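Local coordinates for 3'-5'-exonuclease (PDB 3E2V), which probably incises double-stranded DNA and degrades it from the 3' to the 5' end, as a magnesium-binding nuclease of the TatD family, at residues A[332-341]-A[350-361]. Numbering follows the deposited sequence.
Sequences AFKSVKKNKL and LYMVKGRNEPCN. With GOL (glycerol), chain D.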
loop_
_atom_site.group_PDB
_atom_site.type_symbol
_atom_site.label_atom_id
_atom_site.label_comp_id
_atom_site.label_asym_id
_atom_site.label_seq_id
_atom_site.Cartn_x
_atom_site.Cartn_y
_atom_site.Cartn_z
ATOM N N ALA A 332 14.278 10.428 14.501
ATOM C CA ALA A 332 14.250 9.411 15.561
ATOM C C ALA A 332 15.635 8.836 15.894
ATOM O O ALA A 332 15.859 8.298 16.985
ATOM C CB ALA A 332 13.289 8.290 15.186
ATOM N N PHE A 333 16.529 8.924 14.915
ATOM C CA PHE A 333 17.910 8.433 14.988
ATOM C C PHE A 333 18.716 9.431 14.173
ATOM O O PHE A 333 18.148 10.163 13.367
ATOM C CB PHE A 333 18.016 7.044 14.337
ATOM C CG PHE A 333 17.223 5.982 15.048
ATOM C CD1 PHE A 333 17.799 5.242 16.067
ATOM C CD2 PHE A 333 15.890 5.744 14.717
ATOM C CE1 PHE A 333 17.071 4.275 16.746
ATOM C CE2 PHE A 333 15.149 4.772 15.389
ATOM C CZ PHE A 333 15.737 4.046 16.411
ATOM N N LYS A 334 20.036 9.463 14.365
ATOM C CA LYS A 334 20.873 10.386 13.598
ATOM C C LYS A 334 20.710 10.064 12.119
ATOM O O LYS A 334 20.677 8.892 11.758
ATOM C CB LYS A 334 22.352 10.230 13.972
ATOM C CG LYS A 334 23.293 11.219 13.260
ATOM C CD LYS A 334 22.939 12.659 13.586
ATOM C CE LYS A 334 23.678 13.679 12.728
ATOM N NZ LYS A 334 23.017 15.019 12.881
ATOM N N SER A 335 20.617 11.099 11.288
ATOM C CA SER A 335 20.391 10.978 9.846
ATOM C C SER A 335 21.610 11.544 9.132
ATOM O O SER A 335 22.036 12.661 9.426
ATOM C CB SER A 335 19.141 11.774 9.471
ATOM O OG SER A 335 18.773 11.630 8.113
ATOM N N VAL A 336 22.195 10.764 8.224
ATOM C CA VAL A 336 23.384 11.193 7.467
ATOM C C VAL A 336 23.116 11.138 5.970
ATOM O O VAL A 336 22.183 10.462 5.514
ATOM C CB VAL A 336 24.617 10.317 7.787
ATOM C CG1 VAL A 336 25.072 10.491 9.239
ATOM C CG2 VAL A 336 24.352 8.838 7.481
ATOM N N LYS A 337 23.941 11.826 5.180
ATOM C CA LYS A 337 23.797 11.764 3.725
ATOM C C LYS A 337 24.093 10.333 3.248
ATOM O O LYS A 337 24.820 9.584 3.912
ATOM C CB LYS A 337 24.728 12.766 3.024
ATOM C CG LYS A 337 24.519 14.234 3.437
ATOM C CD LYS A 337 25.617 15.166 2.871
ATOM C CE LYS A 337 27.040 14.796 3.367
ATOM N NZ LYS A 337 27.504 15.382 4.688
ATOM N N LYS A 338 23.514 9.950 2.113
ATOM C CA LYS A 338 23.654 8.568 1.623
ATOM C C LYS A 338 25.115 8.102 1.462
ATOM O O LYS A 338 25.408 6.927 1.653
ATOM C CB LYS A 338 22.872 8.375 0.317
ATOM C CG LYS A 338 23.289 9.346 -0.788
ATOM C CD LYS A 338 22.473 9.138 -2.047
ATOM C CE LYS A 338 22.862 10.137 -3.133
ATOM N NZ LYS A 338 22.401 11.510 -2.837
ATOM N N ASN A 339 26.021 9.024 1.137
ATOM C CA ASN A 339 27.434 8.664 0.972
ATOM C C ASN A 339 28.213 8.550 2.288
ATOM O O ASN A 339 29.400 8.196 2.290
ATOM C CB ASN A 339 28.143 9.644 0.024
ATOM C CG ASN A 339 28.204 11.055 0.578
ATOM O OD1 ASN A 339 27.267 11.528 1.214
ATOM N ND2 ASN A 339 29.304 11.746 0.310
ATOM N N LYS A 340 27.540 8.824 3.405
ATOM C CA LYS A 340 28.142 8.762 4.738
ATOM C C LYS A 340 27.639 7.592 5.580
ATOM O O LYS A 340 28.144 7.357 6.676
ATOM C CB LYS A 340 27.902 10.084 5.495
ATOM C CG LYS A 340 28.463 11.323 4.803
ATOM C CD LYS A 340 29.975 11.278 4.719
ATOM C CE LYS A 340 30.510 12.552 4.102
ATOM N NZ LYS A 340 31.995 12.561 4.168
ATOM N N LEU A 341 26.655 6.844 5.071
ATOM C CA LEU A 341 26.057 5.769 5.855
ATOM C C LEU A 341 26.983 4.547 6.001
ATOM O O LEU A 341 27.059 3.941 7.065
ATOM C CB LEU A 341 24.710 5.340 5.268
ATOM C CG LEU A 341 24.022 4.295 6.139
ATOM C CD1 LEU A 341 23.557 4.924 7.457
ATOM C CD2 LEU A 341 22.881 3.630 5.453
ATOM N N LEU A 350 22.403 3.103 15.475
ATOM C CA LEU A 350 21.580 3.025 14.270
ATOM C C LEU A 350 21.426 4.386 13.622
ATOM O O LEU A 350 21.153 5.389 14.294
ATOM C CB LEU A 350 20.209 2.447 14.644
ATOM C CG LEU A 350 20.213 1.002 15.158
ATOM C CD1 LEU A 350 18.862 0.664 15.814
ATOM C CD2 LEU A 350 20.553 -0.010 14.072
ATOM N N TYR A 351 21.586 4.421 12.302
ATOM C CA TYR A 351 21.571 5.665 11.536
ATOM C C TYR A 351 20.601 5.602 10.370
ATOM O O TYR A 351 20.453 4.543 9.762
ATOM C CB TYR A 351 22.955 5.940 10.936
ATOM C CG TYR A 351 24.000 6.410 11.919
ATOM C CD1 TYR A 351 24.318 7.762 12.014
ATOM C CD2 TYR A 351 24.693 5.502 12.716
ATOM C CE1 TYR A 351 25.296 8.203 12.901
ATOM C CE2 TYR A 351 25.666 5.941 13.617
ATOM C CZ TYR A 351 25.954 7.285 13.688
ATOM O OH TYR A 351 26.915 7.741 14.571
ATOM N N MET A 352 19.974 6.740 10.074
ATOM C CA MET A 352 19.062 6.915 8.938
ATOM C C MET A 352 19.769 7.669 7.819
ATOM O O MET A 352 20.863 8.218 8.020
ATOM C CB MET A 352 17.799 7.697 9.347
ATOM C CG MET A 352 17.068 7.090 10.554
ATOM S SD MET A 352 15.605 8.002 11.206
ATOM C CE MET A 352 14.396 7.634 9.927
ATOM N N VAL A 353 19.143 7.664 6.644
ATOM C CA VAL A 353 19.676 8.366 5.482
ATOM C C VAL A 353 18.791 9.571 5.186
ATOM O O VAL A 353 17.572 9.432 5.043
ATOM C CB VAL A 353 19.744 7.430 4.255
ATOM C CG1 VAL A 353 20.117 8.240 3.006
ATOM C CG2 VAL A 353 20.716 6.274 4.514
ATOM N N LYS A 354 19.397 10.759 5.116
ATOM C CA LYS A 354 18.650 11.992 4.849
ATOM C C LYS A 354 17.860 11.844 3.553
ATOM O O LYS A 354 18.408 11.410 2.536
ATOM C CB LYS A 354 19.591 13.205 4.768
ATOM C CG LYS A 354 20.340 13.474 6.070
ATOM C CD LYS A 354 21.221 14.709 5.978
ATOM C CE LYS A 354 21.938 14.988 7.303
ATOM N NZ LYS A 354 21.001 15.295 8.434
ATOM N N GLY A 355 16.570 12.172 3.606
ATOM C CA GLY A 355 15.706 12.092 2.437
ATOM C C GLY A 355 15.033 10.750 2.210
ATOM O O GLY A 355 14.156 10.654 1.357
ATOM N N ARG A 356 15.427 9.730 2.966
ATOM C CA ARG A 356 14.862 8.387 2.810
ATOM C C ARG A 356 13.961 8.110 4.008
ATOM O O ARG A 356 14.436 7.916 5.139
ATOM C CB ARG A 356 15.963 7.318 2.712
ATOM C CG ARG A 356 15.443 5.898 2.462
ATOM C CD ARG A 356 16.576 4.883 2.483
ATOM N NE ARG A 356 17.017 4.603 3.853
ATOM C CZ ARG A 356 17.830 3.610 4.222
ATOM N NH1 ARG A 356 18.336 2.754 3.331
ATOM N NH2 ARG A 356 18.141 3.468 5.515
ATOM N N ASN A 357 12.650 8.087 3.765
ATOM C CA ASN A 357 11.723 7.836 4.867
ATOM C C ASN A 357 11.796 6.380 5.334
ATOM O O ASN A 357 12.265 5.507 4.596
ATOM C CB ASN A 357 10.303 8.244 4.465
ATOM C CG ASN A 357 9.394 8.433 5.656
ATOM O OD1 ASN A 357 9.852 8.602 6.796
ATOM N ND2 ASN A 357 8.091 8.381 5.403
ATOM N N GLU A 358 11.363 6.122 6.571
ATOM C CA GLU A 358 11.421 4.784 7.142
ATOM C C GLU A 358 10.170 4.447 7.939
ATOM O O GLU A 358 9.487 5.359 8.424
ATOM C CB GLU A 358 12.628 4.638 8.072
ATOM C CG GLU A 358 13.973 4.876 7.405
ATOM C CD GLU A 358 15.140 4.359 8.237
ATOM O OE1 GLU A 358 14.909 3.852 9.352
ATOM O OE2 GLU A 358 16.304 4.490 7.784
ATOM N N PRO A 359 9.890 3.142 8.110
ATOM C CA PRO A 359 8.738 2.754 8.950
ATOM C C PRO A 359 8.839 3.226 10.409
ATOM O O PRO A 359 7.798 3.358 11.080
ATOM C CB PRO A 359 8.721 1.216 8.851
ATOM C CG PRO A 359 10.116 0.839 8.404
ATOM C CD PRO A 359 10.568 1.970 7.512
ATOM N N CYS A 360 10.042 3.505 10.916
ATOM C CA CYS A 360 10.132 4.017 12.287
ATOM C C CYS A 360 9.493 5.384 12.446
ATOM O O CYS A 360 9.367 5.892 13.575
ATOM C CB CYS A 360 11.574 4.073 12.811
ATOM S SG CYS A 360 12.677 5.232 11.963
ATOM N N ASN A 361 9.086 5.989 11.336
ATOM C CA ASN A 361 8.424 7.284 11.374
ATOM C C ASN A 361 6.900 7.203 11.444
ATOM O O ASN A 361 6.211 8.214 11.324
ATOM C CB ASN A 361 8.901 8.160 10.211
ATOM C CG ASN A 361 10.328 8.640 10.415
ATOM O OD1 ASN A 361 10.853 8.578 11.526
ATOM N ND2 ASN A 361 10.969 9.075 9.348
HETATM C C1 GOL D . 14.508 11.308 6.281
HETATM O O1 GOL D . 15.223 12.532 6.223
HETATM C C2 GOL D . 14.977 10.421 7.428
HETATM O O2 GOL D . 16.343 10.131 7.285
HETATM C C3 GOL D . 14.782 11.119 8.776
HETATM O O3 GOL D . 13.482 10.869 9.277
HETATM O O HOH W 1 12.852 10.336 11.997
HETATM O O HOH W 2 21.269 7.505 16.041
HETATM O O HOH W 3 21.146 11.465 1.464
#
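Leu350 lies alongside Phe333 with both side chains running the same way, its CB 4.0 Å from Phe333 CD1, while a water bridges Leu350 O and Lys334 N. At Tyr351 the aromatic ring passes obliquely by the aliphatic part of Lys334, CE1 being 3.6 Å from Lys334 CG, and Leu341 CD1 packs on Tyr351 CB. Met352 is bonded through both backbone N and O: its N donates to Lys334 O at 2.8 Å, and its O accepts from Val336 N at 2.9 Å. These bonds make 334-336 and 351-353 a two-stranded parallel sheet, separate from the eight parallel strands of the TIM-barrel-type TatD fold. With CG anti to its carbonyl carbon (chi1 -54°) and the chain extended (chi2 176°), Met352 brings SD to the edge of the Phe333 ring, 5.5 Å from the centroid. Val353 presses CG2 against Leu341 CD2 at 3.5 Å and over the guanidinium face of Arg356, which pairs with Glu358 and Asp39. Lys354 N closes the ladder on Val336 O, and its NZ curls back to a weak bond with Ser335 O. Beyond the type II turn 353-356, Cys360 SG meets the ring edge of Phe333 too. Replacing Phe333 by alanine is likely to leave both sulfurs without their aromatic neighbour and open a gap beside Leu350 and helix 40-49. Asn361 OD1 reaches Ala332 N through a water that also touches a glycerol, probably from crystallisation.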